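Local coordinates for methyltransferase domain-containing protein (Serratia marcescens, PDB 7CLU) that acts as an S-adenosylmethionine-dependent O-methyltransferase in the synthetic pathway of the red pigment prodigiosin and recognises its substrate by induced fit, at residues Leu92-Arg97 and Gln146-Lys151; Gln17-Thr22 and His98-Leu103. All blocks are in the same frame, centred on the assembly; numbering follows the deposited sequence.

Contact 1 of 2, residues Leu92-Arg97 and Gln146-Lys151; sequences LGWLGR and QEFLGK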
# COMPACT_ATOMS: atom_id res chain seq x y z
N LEU A 92 1.06 11.52 -12.32
CA LEU A 92 0.41 10.95 -11.14
C LEU A 92 0.71 11.72 -9.86
O LEU A 92 0.27 11.30 -8.79
CB LEU A 92 0.81 9.48 -11.00
CG LEU A 92 0.14 8.54 -12.01
CD1 LEU A 92 0.55 7.08 -11.84
CD2 LEU A 92 -1.38 8.70 -11.95
N GLY A 93 1.41 12.85 -9.95
CA GLY A 93 1.86 13.55 -8.75
C GLY A 93 0.74 13.95 -7.82
O GLY A 93 0.90 13.91 -6.59
N TRP A 94 -0.42 14.35 -8.36
CA TRP A 94 -1.49 14.75 -7.46
C TRP A 94 -1.92 13.58 -6.58
O TRP A 94 -2.11 13.75 -5.37
CB TRP A 94 -2.71 15.31 -8.20
CG TRP A 94 -3.75 15.78 -7.19
CD1 TRP A 94 -3.88 17.04 -6.67
CD2 TRP A 94 -4.73 14.96 -6.53
NE1 TRP A 94 -4.90 17.06 -5.75
CE2 TRP A 94 -5.44 15.80 -5.65
CE3 TRP A 94 -5.09 13.61 -6.61
CZ2 TRP A 94 -6.48 15.33 -4.85
CZ3 TRP A 94 -6.12 13.15 -5.82
CH2 TRP A 94 -6.81 14.00 -4.95
N LEU A 95 -2.08 12.39 -7.17
CA LEU A 95 -2.46 11.24 -6.36
C LEU A 95 -1.40 10.94 -5.31
O LEU A 95 -1.72 10.66 -4.15
CB LEU A 95 -2.71 10.03 -7.25
CG LEU A 95 -3.13 8.71 -6.59
CD1 LEU A 95 -4.40 8.91 -5.77
CD2 LEU A 95 -3.35 7.62 -7.66
N GLY A 96 -0.13 10.99 -5.71
CA GLY A 96 0.94 10.77 -4.75
C GLY A 96 0.85 11.67 -3.54
O GLY A 96 1.00 11.22 -2.40
N ARG A 97 0.60 12.97 -3.77
CA ARG A 97 0.54 13.88 -2.63
C ARG A 97 -0.76 13.71 -1.85
O ARG A 97 -0.77 13.86 -0.62
CB ARG A 97 0.71 15.33 -3.07
CG ARG A 97 1.04 16.25 -1.89
CD ARG A 97 1.28 17.70 -2.30
NE ARG A 97 0.18 18.21 -3.12
CZ ARG A 97 -0.89 18.84 -2.64
NH1 ARG A 97 -1.02 19.05 -1.32
NH2 ARG A 97 -1.83 19.25 -3.47
N GLN A 146 -10.71 17.43 -8.75
CA GLN A 146 -11.59 17.11 -9.86
C GLN A 146 -10.84 17.13 -11.19
O GLN A 146 -11.14 16.32 -12.07
CB GLN A 146 -12.78 18.08 -9.85
CG GLN A 146 -13.68 17.84 -8.62
CD GLN A 146 -15.03 18.50 -8.70
OE1 GLN A 146 -15.13 19.71 -8.89
NE2 GLN A 146 -16.08 17.71 -8.54
N GLU A 147 -9.83 17.99 -11.32
CA GLU A 147 -9.05 17.99 -12.55
C GLU A 147 -8.16 16.75 -12.64
O GLU A 147 -7.94 16.22 -13.73
CB GLU A 147 -8.23 19.28 -12.66
CG GLU A 147 -7.42 19.38 -13.94
CD GLU A 147 -7.91 20.47 -14.89
OE1 GLU A 147 -8.71 21.32 -14.46
OE2 GLU A 147 -7.49 20.45 -16.07
N PHE A 148 -7.66 16.25 -11.51
CA PHE A 148 -6.99 14.96 -11.54
C PHE A 148 -7.95 13.85 -11.98
O PHE A 148 -7.65 13.06 -12.88
CB PHE A 148 -6.40 14.65 -10.18
CG PHE A 148 -5.76 13.31 -10.11
CD1 PHE A 148 -4.53 13.08 -10.72
CD2 PHE A 148 -6.39 12.26 -9.47
CE1 PHE A 148 -3.92 11.84 -10.67
CE2 PHE A 148 -5.79 11.01 -9.40
CZ PHE A 148 -4.56 10.80 -10.01
N LEU A 149 -9.11 13.76 -11.32
CA LEU A 149 -10.08 12.73 -11.67
C LEU A 149 -10.51 12.83 -13.12
O LEU A 149 -10.80 11.81 -13.75
CB LEU A 149 -11.32 12.85 -10.78
CG LEU A 149 -11.30 12.20 -9.40
CD1 LEU A 149 -12.72 12.21 -8.86
CD2 LEU A 149 -10.73 10.78 -9.44
N GLY A 150 -10.58 14.05 -13.66
CA GLY A 150 -11.03 14.23 -15.03
C GLY A 150 -10.20 13.44 -16.01
O GLY A 150 -10.74 12.84 -16.95
N LYS A 151 -8.89 13.40 -15.80
CA LYS A 151 -8.01 12.59 -16.63
C LYS A 151 -8.44 11.13 -16.64
O LYS A 151 -8.56 10.51 -17.70
CB LYS A 151 -6.56 12.70 -16.13
CG LYS A 151 -5.87 14.00 -16.50
CD LYS A 151 -4.90 14.45 -15.41
CE LYS A 151 -4.17 13.28 -14.76
NZ LYS A 151 -2.86 13.70 -14.18

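Contact 2 of 2, residues Gln17-Thr22 and His98-Leu103; sequences QAKALT and HIDTFL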
# COMPACT_ATOMS: atom_id res chain seq x y z
N GLN A 17 5.93 -0.84 -1.74
CA GLN A 17 5.91 -0.40 -3.13
C GLN A 17 5.16 0.91 -3.25
O GLN A 17 5.54 1.78 -4.05
CB GLN A 17 5.28 -1.46 -4.03
CG GLN A 17 6.15 -2.72 -4.25
CD GLN A 17 5.86 -3.82 -3.22
OE1 GLN A 17 5.59 -3.55 -2.04
NE2 GLN A 17 5.91 -5.08 -3.68
N ALA A 18 4.08 1.08 -2.47
CA ALA A 18 3.28 2.29 -2.57
C ALA A 18 4.12 3.52 -2.25
O ALA A 18 4.14 4.49 -3.02
CB ALA A 18 2.07 2.21 -1.63
N LYS A 19 4.84 3.49 -1.12
CA LYS A 19 5.61 4.65 -0.69
C LYS A 19 6.90 4.83 -1.50
O LYS A 19 7.38 5.96 -1.63
CB LYS A 19 5.94 4.55 0.80
CG LYS A 19 4.83 5.05 1.72
CD LYS A 19 4.69 6.57 1.60
CE LYS A 19 3.73 7.12 2.63
NZ LYS A 19 3.85 8.60 2.77
N ALA A 20 7.47 3.75 -2.05
CA ALA A 20 8.57 3.95 -3.00
C ALA A 20 8.09 4.79 -4.19
O ALA A 20 8.78 5.72 -4.62
CB ALA A 20 9.15 2.62 -3.48
N LEU A 21 6.90 4.49 -4.70
CA LEU A 21 6.37 5.26 -5.82
C LEU A 21 6.03 6.69 -5.42
O LEU A 21 6.42 7.64 -6.12
CB LEU A 21 5.16 4.54 -6.42
CG LEU A 21 5.45 3.32 -7.32
CD1 LEU A 21 4.15 2.55 -7.60
CD2 LEU A 21 6.10 3.73 -8.66
N THR A 22 5.29 6.89 -4.32
CA THR A 22 4.89 8.25 -3.96
C THR A 22 6.09 9.11 -3.56
O THR A 22 6.09 10.32 -3.84
CB THR A 22 3.84 8.29 -2.83
OG1 THR A 22 4.41 7.82 -1.60
CG2 THR A 22 2.58 7.46 -3.18
N HIS A 98 -1.86 13.36 -2.54
CA HIS A 98 -3.08 13.00 -1.83
C HIS A 98 -2.85 11.81 -0.91
O HIS A 98 -3.33 11.78 0.23
CB HIS A 98 -4.18 12.68 -2.85
CG HIS A 98 -5.54 12.48 -2.25
ND1 HIS A 98 -6.18 13.44 -1.50
CD2 HIS A 98 -6.40 11.43 -2.33
CE1 HIS A 98 -7.36 12.99 -1.12
NE2 HIS A 98 -7.52 11.78 -1.61
N ILE A 99 -2.08 10.82 -1.39
CA ILE A 99 -1.72 9.67 -0.56
C ILE A 99 -0.81 10.10 0.59
O ILE A 99 -1.08 9.80 1.76
CB ILE A 99 -1.06 8.58 -1.44
CG1 ILE A 99 -2.13 7.85 -2.26
CG2 ILE A 99 -0.29 7.58 -0.56
CD1 ILE A 99 -1.64 7.22 -3.56
N ASP A 100 0.27 10.83 0.29
CA ASP A 100 1.23 11.16 1.34
C ASP A 100 0.60 11.98 2.46
O ASP A 100 0.81 11.69 3.64
CB ASP A 100 2.43 11.91 0.77
CG ASP A 100 3.32 11.03 -0.07
OD1 ASP A 100 3.36 9.80 0.18
OD2 ASP A 100 3.96 11.57 -0.98
N THR A 101 -0.20 12.98 2.11
CA THR A 101 -0.69 13.98 3.06
C THR A 101 -2.03 13.60 3.71
O THR A 101 -2.37 14.15 4.76
CB THR A 101 -0.85 15.33 2.36
OG1 THR A 101 -1.83 15.24 1.33
CG2 THR A 101 0.47 15.77 1.72
N PHE A 102 -2.76 12.65 3.13
CA PHE A 102 -4.13 12.42 3.55
C PHE A 102 -4.47 10.93 3.67
O PHE A 102 -4.69 10.45 4.78
CB PHE A 102 -5.07 13.11 2.56
CG PHE A 102 -6.49 13.16 3.01
CD1 PHE A 102 -6.84 13.78 4.20
CD2 PHE A 102 -7.49 12.61 2.21
CE1 PHE A 102 -8.15 13.83 4.61
CE2 PHE A 102 -8.80 12.66 2.61
CZ PHE A 102 -9.14 13.27 3.81
N LEU A 103 -4.48 10.18 2.56
CA LEU A 103 -5.00 8.80 2.63
C LEU A 103 -4.07 7.86 3.41
O LEU A 103 -4.55 7.00 4.16
CB LEU A 103 -5.25 8.27 1.23
CG LEU A 103 -6.35 8.98 0.44
CD1 LEU A 103 -6.71 8.17 -0.80
CD2 LEU A 103 -7.54 9.18 1.33
O HOH W 1 2.07 9.57 4.32
O HOH W 2 3.88 11.74 -3.85

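Contact 1 of 2, residues Leu92-Arg97 and Gln146-Lys151
Apolar and aromatic packing of F148 against W94, L95 and L92 joins the start of helix 93-107 to helix 139-152. The contact is buried, and its centre lies about 8 Å from the centre of the chain. F148 reaches across from helix 139-152 with CG anti to its backbone N (chi1 177°). This sends the ring out to the first turn of the other helix. W94 CE3 and the backbone N of L95 lie over one face of that ring. The six-membered ring of W94 has its centroid 5.0 Å from that of F148, and the planes are turned 31° apart, an oblique pairing. Its closest point is W94 CE3, 3.4 Å from F148 CD2 near the rim. At the far end of the ring, L95 CB comes within 3.4 Å of F148 CZ. L92 sits at the N-cap position of helix 93-107, and its CD2 meets the ring edge 4.2 Å from F148 CE1. Outside the segments, W94 stacks on H98 and F148 meets the ring of F152. L92 packs on K5 and L95 on M12 of the second subunit. The two segments are therefore held together by van der Waals and aromatic contact, without polar bonds between them.

Contact 2 of 2, residues Gln17-Thr22 and His98-Leu103
D100 OD1 is gripped by two donors from helix 15-26. K19 NZ forms a salt bridge with D100 OD1 at 2.9 Å. It comes from above the carboxylate plane, 39° out of it. T22 OG1 donates to D100 OD1, also at 2.9 Å, on the syn lone pair of that oxygen, the side of OD2. The K19 chain bends at chi2 (-69°) and then runs extended, which brings its amine to the carboxylate. The other oxygen is tied by water: one water donates to both D100 OD2 and T22 O. A second water accepts from K19 NZ and donates to D100 O, 2.6 Å from each. Bonds to both carboxylate oxygens should limit rotation of the D100 side chain. The lysine charge probably stabilises the carboxylate as an anion. Beside this polar cluster, T22 CG2 packs on I99 CG2 at 3.9 Å, and the two side chains cross at about a right angle. K19 also makes a cation-pi contact with Y104 and a hydrogen bond to G108 O of the second subunit. The axes of the two helical segments come within 10.6 Å at closest approach, with N-to-C directions at 118°. Helix 15-26 belongs to the dimerisation region. F102 and L103 touch helix 286-298, and I99 also packs on F15 of the second subunit.

How the contacts relate
Helix 93-107 is common to both contacts. Its first turn takes part in contact 1 and the following residues in contact 2. Their centres are 13 Å apart, and they meet where G96 CA lies 4.0 Å from T22 CG2. The helix thus bridges helix 15-26 of the dimerisation region and helix 139-152 of the methyltransferase domain. Contact 1 is apolar, whereas contact 2 is largely polar. Both touch the second subunit. Contact 1 is the one near the cofactor site: its segment 146-151 holds Q146, which binds S-adenosylhomocysteine, and the F148 side chain is about 11 Å from that of R331, another residue that binds S-adenosylhomocysteine. Contact 2 lies away from the cofactor-binding residues and the predicted catalytic base.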